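Local coordinates for protein fervidolysin (Fervidobacterium pennivorans, PDB 1R6V) that degrades keratin into peptides as a calcium-binding serine protease of the subtilisin family, allowing its bacterium to grow on native feathers, at residues 326-331 / 423-428; 314-319 / 385-390. The protein carries 1 engineered substitution. All coordinates share one frame; numbering follows the deposited sequence.

Contact 1: residues 326-331 / 423-428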
ATOM      1  N   PHE A 326     -15.079   5.332  28.079  1.00 21.49           N
ATOM      2  CA  PHE A 326     -14.868   4.805  26.750  1.00 21.02           C
ATOM      3  C   PHE A 326     -13.578   4.004  26.853  1.00 21.42           C
ATOM      4  O   PHE A 326     -12.761   4.248  27.739  1.00 23.02           O
ATOM      5  CB  PHE A 326     -14.685   5.946  25.742  1.00 21.36           C
ATOM      6  CG  PHE A 326     -15.973   6.586  25.320  1.00 19.09           C
ATOM      7  CD1 PHE A 326     -16.434   7.743  25.944  1.00 21.01           C
ATOM      8  CD2 PHE A 326     -16.751   6.003  24.327  1.00 21.51           C
ATOM      9  CE1 PHE A 326     -17.650   8.300  25.589  1.00 21.71           C
ATOM     10  CE2 PHE A 326     -17.968   6.555  23.967  1.00 20.51           C
ATOM     11  CZ  PHE A 326     -18.423   7.703  24.595  1.00 21.56           C
ATOM     12  N   ARG A 327     -13.388   3.049  25.955  1.00 21.73           N
ATOM     13  CA  ARG A 327     -12.180   2.239  25.947  1.00 22.98           C
ATOM     14  C   ARG A 327     -12.026   1.579  24.588  1.00 23.45           C
ATOM     15  O   ARG A 327     -13.012   1.384  23.884  1.00 22.23           O
ATOM     16  CB  ARG A 327     -12.253   1.175  27.047  1.00 26.78           C
ATOM     17  CG  ARG A 327     -13.550   0.375  27.043  1.00 30.66           C
ATOM     18  CD  ARG A 327     -14.133   0.299  28.451  1.00 33.55           C
ATOM     19  NE  ARG A 327     -13.165  -0.298  29.365  1.00 38.99           N
ATOM     20  CZ  ARG A 327     -13.344  -0.447  30.673  1.00 39.60           C
ATOM     21  NH1 ARG A 327     -14.468  -0.042  31.241  1.00 39.06           N
ATOM     22  NH2 ARG A 327     -12.385  -0.997  31.415  1.00 41.75           N
ATOM     23  N   VAL A 328     -10.793   1.256  24.214  1.00 23.95           N
ATOM     24  CA  VAL A 328     -10.546   0.604  22.935  1.00 27.48           C
ATOM     25  C   VAL A 328     -11.206  -0.767  23.008  1.00 28.95           C
ATOM     26  O   VAL A 328     -11.101  -1.446  24.026  1.00 28.82           O
ATOM     27  CB  VAL A 328      -9.041   0.443  22.676  1.00 27.97           C
ATOM     28  CG1 VAL A 328      -8.795   0.016  21.238  1.00 28.81           C
ATOM     29  CG2 VAL A 328      -8.340   1.750  22.967  1.00 31.61           C
ATOM     30  N   ALA A 329     -11.879  -1.166  21.934  1.00 31.05           N
ATOM     31  CA  ALA A 329     -12.594  -2.441  21.902  1.00 35.09           C
ATOM     32  C   ALA A 329     -11.747  -3.655  22.258  1.00 37.40           C
ATOM     33  O   ALA A 329     -12.270  -4.664  22.740  1.00 39.42           O
ATOM     34  CB  ALA A 329     -13.241  -2.636  20.546  1.00 34.33           C
ATOM     35  N   GLY A 330     -10.442  -3.561  22.022  1.00 38.48           N
ATOM     36  CA  GLY A 330      -9.557  -4.668  22.340  1.00 39.48           C
ATOM     37  C   GLY A 330      -9.048  -5.361  21.094  1.00 39.00           C
ATOM     38  O   GLY A 330      -7.847  -5.560  20.917  1.00 40.56           O
ATOM     39  N   PHE A 331      -9.973  -5.737  20.224  1.00 37.95           N
ATOM     40  CA  PHE A 331      -9.622  -6.394  18.976  1.00 36.82           C
ATOM     41  C   PHE A 331      -9.072  -5.355  18.004  1.00 36.30           C
ATOM     42  O   PHE A 331      -8.577  -5.695  16.931  1.00 36.75           O
ATOM     43  CB  PHE A 331     -10.860  -7.065  18.383  1.00 34.93           C
ATOM     44  CG  PHE A 331     -12.051  -6.149  18.287  1.00 34.86           C
ATOM     45  CD1 PHE A 331     -12.055  -5.081  17.390  1.00 33.21           C
ATOM     46  CD2 PHE A 331     -13.152  -6.334  19.114  1.00 34.17           C
ATOM     47  CE1 PHE A 331     -13.137  -4.215  17.320  1.00 32.31           C
ATOM     48  CE2 PHE A 331     -14.241  -5.472  19.052  1.00 33.19           C
ATOM     49  CZ  PHE A 331     -14.234  -4.410  18.153  1.00 32.63           C
ATOM     50  N   ASP A 423      -2.621   8.499  22.071  1.00 28.87           N
ATOM     51  CA  ASP A 423      -2.038   7.183  22.328  1.00 30.20           C
ATOM     52  C   ASP A 423      -2.199   6.271  21.106  1.00 29.02           C
ATOM     53  O   ASP A 423      -2.979   6.574  20.210  1.00 26.28           O
ATOM     54  CB  ASP A 423      -2.647   6.540  23.586  1.00 32.10           C
ATOM     55  CG  ASP A 423      -4.154   6.371  23.507  1.00 35.17           C
ATOM     56  OD1 ASP A 423      -4.631   5.731  22.541  1.00 36.77           O
ATOM     57  OD2 ASP A 423      -4.856   6.865  24.423  1.00 35.54           O
ATOM     58  N   HIS A 424      -1.440   5.173  21.068  1.00 28.92           N
ATOM     59  CA  HIS A 424      -1.474   4.224  19.950  1.00 30.26           C
ATOM     60  C   HIS A 424      -2.760   3.416  19.847  1.00 29.51           C
ATOM     61  O   HIS A 424      -3.004   2.749  18.842  1.00 31.42           O
ATOM     62  CB  HIS A 424      -0.311   3.224  20.046  1.00 33.62           C
ATOM     63  CG  HIS A 424       1.038   3.820  19.786  1.00 36.60           C
ATOM     64  ND1 HIS A 424       1.960   3.232  18.945  1.00 38.97           N
ATOM     65  CD2 HIS A 424       1.633   4.933  20.276  1.00 38.41           C
ATOM     66  CE1 HIS A 424       3.064   3.958  18.929  1.00 38.72           C
ATOM     67  NE2 HIS A 424       2.892   4.995  19.728  1.00 38.05           N
ATOM     68  N   ASP A 425      -3.583   3.454  20.883  1.00 27.18           N
ATOM     69  CA  ASP A 425      -4.811   2.673  20.860  1.00 27.09           C
ATOM     70  C   ASP A 425      -5.973   3.378  20.162  1.00 23.99           C
ATOM     71  O   ASP A 425      -6.639   2.802  19.294  1.00 21.50           O
ATOM     72  CB  ASP A 425      -5.221   2.310  22.291  1.00 30.84           C
ATOM     73  CG  ASP A 425      -4.322   1.260  22.903  1.00 34.74           C
ATOM     74  OD1 ASP A 425      -4.474   0.965  24.107  1.00 39.22           O
ATOM     75  OD2 ASP A 425      -3.466   0.721  22.173  1.00 37.84           O
ATOM     76  N   THR A 426      -6.195   4.631  20.534  1.00 20.81           N
ATOM     77  CA  THR A 426      -7.309   5.391  19.982  1.00 19.85           C
ATOM     78  C   THR A 426      -6.914   6.721  19.366  1.00 17.45           C
ATOM     79  O   THR A 426      -7.770   7.574  19.121  1.00 16.79           O
ATOM     80  CB  THR A 426      -8.348   5.658  21.076  1.00 21.56           C
ATOM     81  OG1 THR A 426      -9.444   6.421  20.542  1.00 25.19           O
ATOM     82  CG2 THR A 426      -7.704   6.427  22.218  1.00 24.94           C
ATOM     83  N   GLY A 427      -5.629   6.899  19.103  1.00 17.28           N
ATOM     84  CA  GLY A 427      -5.197   8.160  18.522  1.00 17.44           C
ATOM     85  C   GLY A 427      -5.540   9.312  19.446  1.00 17.16           C
ATOM     86  O   GLY A 427      -5.296   9.236  20.651  1.00 17.53           O
ATOM     87  N   TYR A 428      -6.129  10.376  18.903  1.00 17.99           N
ATOM     88  CA  TYR A 428      -6.462  11.541  19.715  1.00 18.13           C
ATOM     89  C   TYR A 428      -7.762  11.447  20.513  1.00 18.30           C
ATOM     90  O   TYR A 428      -8.130  12.391  21.209  1.00 18.00           O
ATOM     91  CB  TYR A 428      -6.456  12.799  18.839  1.00 19.23           C
ATOM     92  CG  TYR A 428      -5.102  13.037  18.201  1.00 19.54           C
ATOM     93  CD1 TYR A 428      -4.778  12.457  16.982  1.00 20.10           C
ATOM     94  CD2 TYR A 428      -4.122  13.795  18.848  1.00 20.11           C
ATOM     95  CE1 TYR A 428      -3.513  12.621  16.415  1.00 21.67           C
ATOM     96  CE2 TYR A 428      -2.850  13.960  18.290  1.00 22.07           C
ATOM     97  CZ  TYR A 428      -2.554  13.369  17.073  1.00 23.19           C
ATOM     98  OH  TYR A 428      -1.303  13.509  16.516  1.00 22.41           O
TER
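Val-328, the last residue of strand 325-328, meets Asp-425 and Thr-426 in a loop whose turn is an Asx motif built on Asp-423. The strand is the second arm of a beta hairpin with strand 314-322 in the subtilisin-like catalytic domain, and the loop lies between helices 403-413 and 433-438.

Across the contact there is van der Waals packing and no hydrogen bond. The side chains of Val-328 and Asp-425 are set roughly perpendicular, and CG2 of Val-328 comes to 3.2 Å from CB of Asp-425, tight for two saturated carbons. This methyl carries the contact, placed beside the backbone N of Val-328 by a chi1 of -169°. CG1, beside the carbonyl carbon, adds only a peripheral approach, 4.0 Å from Asp-425 O. Thr-426 gives a looser touch, its CB 4.3 Å from CG2 of Val-328. A branched valine suits the place because it turns a compact apolar methyl onto the loop. Asp-425 offers its methylene to the valine, while its OD2 forms a long, weak ion pair with Arg-334.

Polar bonds shape the loop itself. Asp-423 N donates to Gly-427 O at 3.1 Å, and a weak bond returns from Gly-427 N to Asp-423 O. Gly-427 suits its position because its phi is positive (60°). Asp-423 OD2 accepts from Asn-418 and Asn-420, which helps fix the rotation of the carboxylate. Its OD1 gathers two backbone N-H groups: the bond from Asp-425 N is weak and bent, whereas Thr-426 N lies 2.8 Å from Asp-423 OD1, nearly in line with the C-O bond, with an N-H...O angle of 173°.

Contact 2: residues 314-319 / 385-390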
ATOM      1  N   ILE A 314      -7.172   8.213   6.974  1.00 10.95           N
ATOM      2  CA  ILE A 314      -7.657   8.451   8.330  1.00  8.88           C
ATOM      3  C   ILE A 314      -7.921   7.053   8.888  1.00  9.98           C
ATOM      4  O   ILE A 314      -8.906   6.410   8.520  1.00 10.04           O
ATOM      5  CB  ILE A 314      -8.976   9.233   8.345  1.00 10.58           C
ATOM      6  CG1 ILE A 314      -8.782  10.612   7.699  1.00 11.00           C
ATOM      7  CG2 ILE A 314      -9.472   9.375   9.775  1.00 11.54           C
ATOM      8  CD1 ILE A 314     -10.029  11.511   7.763  1.00 12.38           C
ATOM      9  N   GLN A 315      -7.041   6.577   9.764  1.00 10.07           N
ATOM     10  CA  GLN A 315      -7.202   5.234  10.336  1.00 11.75           C
ATOM     11  C   GLN A 315      -8.076   5.312  11.590  1.00 10.83           C
ATOM     12  O   GLN A 315      -7.859   6.158  12.450  1.00 10.94           O
ATOM     13  CB  GLN A 315      -5.833   4.632  10.655  1.00 14.27           C
ATOM     14  CG  GLN A 315      -5.920   3.197  11.145  1.00 19.38           C
ATOM     15  CD  GLN A 315      -4.550   2.558  11.358  1.00 22.05           C
ATOM     16  OE1 GLN A 315      -3.553   2.987  10.778  1.00 24.87           O
ATOM     17  NE2 GLN A 315      -4.508   1.518  12.181  1.00 26.52           N
ATOM     18  N   VAL A 316      -9.059   4.419  11.688  1.00  9.33           N
ATOM     19  CA  VAL A 316     -10.028   4.457  12.775  1.00 10.90           C
ATOM     20  C   VAL A 316     -10.043   3.252  13.702  1.00 12.08           C
ATOM     21  O   VAL A 316     -10.097   2.112  13.245  1.00 12.87           O
ATOM     22  CB  VAL A 316     -11.446   4.617  12.179  1.00 11.64           C
ATOM     23  CG1 VAL A 316     -12.501   4.690  13.265  1.00 10.75           C
ATOM     24  CG2 VAL A 316     -11.485   5.845  11.282  1.00 12.29           C
ATOM     25  N   ALA A 317     -10.010   3.515  15.004  1.00 11.62           N
ATOM     26  CA  ALA A 317     -10.055   2.444  15.994  1.00 13.18           C
ATOM     27  C   ALA A 317     -11.475   2.248  16.505  1.00 13.78           C
ATOM     28  O   ALA A 317     -12.298   3.160  16.470  1.00 11.74           O
ATOM     29  CB  ALA A 317      -9.136   2.777  17.155  1.00 11.33           C
ATOM     30  N   ALA A 318     -11.757   1.048  17.005  1.00 10.44           N
ATOM     31  CA  ALA A 318     -13.080   0.733  17.538  1.00 13.20           C
ATOM     32  C   ALA A 318     -13.144   1.036  19.035  1.00 13.28           C
ATOM     33  O   ALA A 318     -12.248   0.644  19.787  1.00 14.82           O
ATOM     34  CB  ALA A 318     -13.383  -0.734  17.301  1.00 14.11           C
ATOM     35  N   LEU A 319     -14.197   1.734  19.450  1.00 13.66           N
ATOM     36  CA  LEU A 319     -14.385   2.073  20.859  1.00 13.78           C
ATOM     37  C   LEU A 319     -15.608   1.377  21.446  1.00 12.84           C
ATOM     38  O   LEU A 319     -16.633   1.204  20.787  1.00 12.09           O
ATOM     39  CB  LEU A 319     -14.547   3.590  21.032  1.00 13.78           C
ATOM     40  CG  LEU A 319     -13.370   4.466  20.600  1.00 12.87           C
ATOM     41  CD1 LEU A 319     -13.701   5.937  20.872  1.00 13.56           C
ATOM     42  CD2 LEU A 319     -12.114   4.055  21.396  1.00 14.92           C
ATOM     43  N   PRO A 385     -17.304   3.461   9.685  1.00 11.42           N
ATOM     44  CA  PRO A 385     -18.441   4.152   9.073  1.00 12.21           C
ATOM     45  C   PRO A 385     -18.922   5.362   9.868  1.00 12.21           C
ATOM     46  O   PRO A 385     -19.493   6.293   9.296  1.00 11.97           O
ATOM     47  CB  PRO A 385     -19.516   3.067   8.958  1.00 13.04           C
ATOM     48  CG  PRO A 385     -19.038   1.958   9.837  1.00 19.08           C
ATOM     49  CD  PRO A 385     -17.552   2.008   9.766  1.00 12.15           C
ATOM     50  N   HIS A 386     -18.704   5.363  11.177  1.00 11.52           N
ATOM     51  CA  HIS A 386     -19.122   6.533  11.950  1.00 11.28           C
ATOM     52  C   HIS A 386     -18.251   7.703  11.521  1.00 11.36           C
ATOM     53  O   HIS A 386     -18.739   8.826  11.376  1.00 10.53           O
ATOM     54  CB  HIS A 386     -18.948   6.299  13.446  1.00 12.24           C
ATOM     55  CG  HIS A 386     -19.979   5.389  14.033  1.00 12.53           C
ATOM     56  ND1 HIS A 386     -21.158   5.849  14.591  1.00 15.60           N
ATOM     57  CD2 HIS A 386     -20.034   4.039  14.110  1.00 11.36           C
ATOM     58  CE1 HIS A 386     -21.889   4.821  14.978  1.00 12.15           C
ATOM     59  NE2 HIS A 386     -21.229   3.707  14.694  1.00 14.65           N
ATOM     60  N   VAL A 387     -16.956   7.448  11.339  1.00 10.77           N
ATOM     61  CA  VAL A 387     -16.045   8.509  10.922  1.00 10.35           C
ATOM     62  C   VAL A 387     -16.336   8.919   9.476  1.00 11.08           C
ATOM     63  O   VAL A 387     -16.331  10.102   9.151  1.00 11.87           O
ATOM     64  CB  VAL A 387     -14.569   8.074  11.062  1.00 12.53           C
ATOM     65  CG1 VAL A 387     -13.644   9.123  10.427  1.00 11.93           C
ATOM     66  CG2 VAL A 387     -14.223   7.924  12.538  1.00 12.48           C
ATOM     67  N   THR A 388     -16.598   7.954   8.605  1.00 11.41           N
ATOM     68  CA  THR A 388     -16.912   8.308   7.222  1.00 11.36           C
ATOM     69  C   THR A 388     -18.150   9.207   7.197  1.00 12.99           C
ATOM     70  O   THR A 388     -18.228  10.175   6.424  1.00 11.65           O
ATOM     71  CB  THR A 388     -17.129   7.030   6.366  1.00 10.69           C
ATOM     72  OG1 THR A 388     -15.883   6.327   6.277  1.00  9.08           O
ATOM     73  CG2 THR A 388     -17.577   7.368   4.955  1.00 10.44           C
ATOM     74  N   GLY A 389     -19.115   8.903   8.063  1.00 11.56           N
ATOM     75  CA  GLY A 389     -20.320   9.716   8.148  1.00 12.62           C
ATOM     76  C   GLY A 389     -20.015  11.124   8.650  1.00 13.60           C
ATOM     77  O   GLY A 389     -20.562  12.114   8.161  1.00 12.87           O
ATOM     78  N   VAL A 390     -19.140  11.223   9.643  1.00 12.75           N
ATOM     79  CA  VAL A 390     -18.769  12.526  10.167  1.00 12.50           C
ATOM     80  C   VAL A 390     -18.086  13.327   9.056  1.00 12.46           C
ATOM     81  O   VAL A 390     -18.366  14.505   8.875  1.00 11.68           O
ATOM     82  CB  VAL A 390     -17.826  12.393  11.385  1.00 12.90           C
ATOM     83  CG1 VAL A 390     -17.227  13.761  11.750  1.00 13.57           C
ATOM     84  CG2 VAL A 390     -18.617  11.854  12.585  1.00 12.16           C
TER
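Val-316 and Val-387 lie alongside each other, pointing opposite ways, where strand 314-322 packs against helix 380-397, the helix that carries the inferred nucleophile Ser-381 near its start. The side chain of Val-316 lies about 9 Å from that of Ser-381. Both CB branches face across the strand-helix interface. Val-316 straddles one methyl of its partner: its CG1 and CG2 each lie 3.7 Å from CG2 of Val-387. The overlap runs deeper on the CG2 side, where Val-316 CG2 also comes within 3.8 Å of Val-387 CB.

The two valines share one conformation, with CG1 anti to the backbone N (chi1 -179° in Val-316, 172° in Val-387). In Val-387 this sets CG1 between Val-316 CG2 and Ile-314 CG2, the latter at 4.2 Å. Ile-314 and Val-316, two residues apart, point to the same face of the sheet, so a single helical residue can rest on both.

Branched residues suit these sites: they favour extended strands, and in the helix valine is a short, stiff side chain that lets the helix lie close to the sheet. Val-292 of the neighbouring strand 290-294 touches both valines and extends the apolar patch. With only methyl and methine groups meeting across a buried interface, the contact has no directional bond, and its hold depends on complementary shape and exclusion of water.

In the fold
The two contacts share one sheet: strands 325-328 and 314-322 are antiparallel neighbours, and the pairing continues just past the strand end, Ala-329 N to Ala-318 O (2.8 Å, a probable hydrogen bond). Contact 2 is wholly buried and joins the sheet to the helix bearing the inferred catalytic serine. Contact 1, centred 12 Å away and only partly buried, joins the hairpin to an irregular loop and lies away from the annotated sites. Both touch through carbon, but contact 1 does so against an acidic residue of a polar loop, contact 2 between apolar side chains alone. Thr-426 bridges the two by packing on Leu-319.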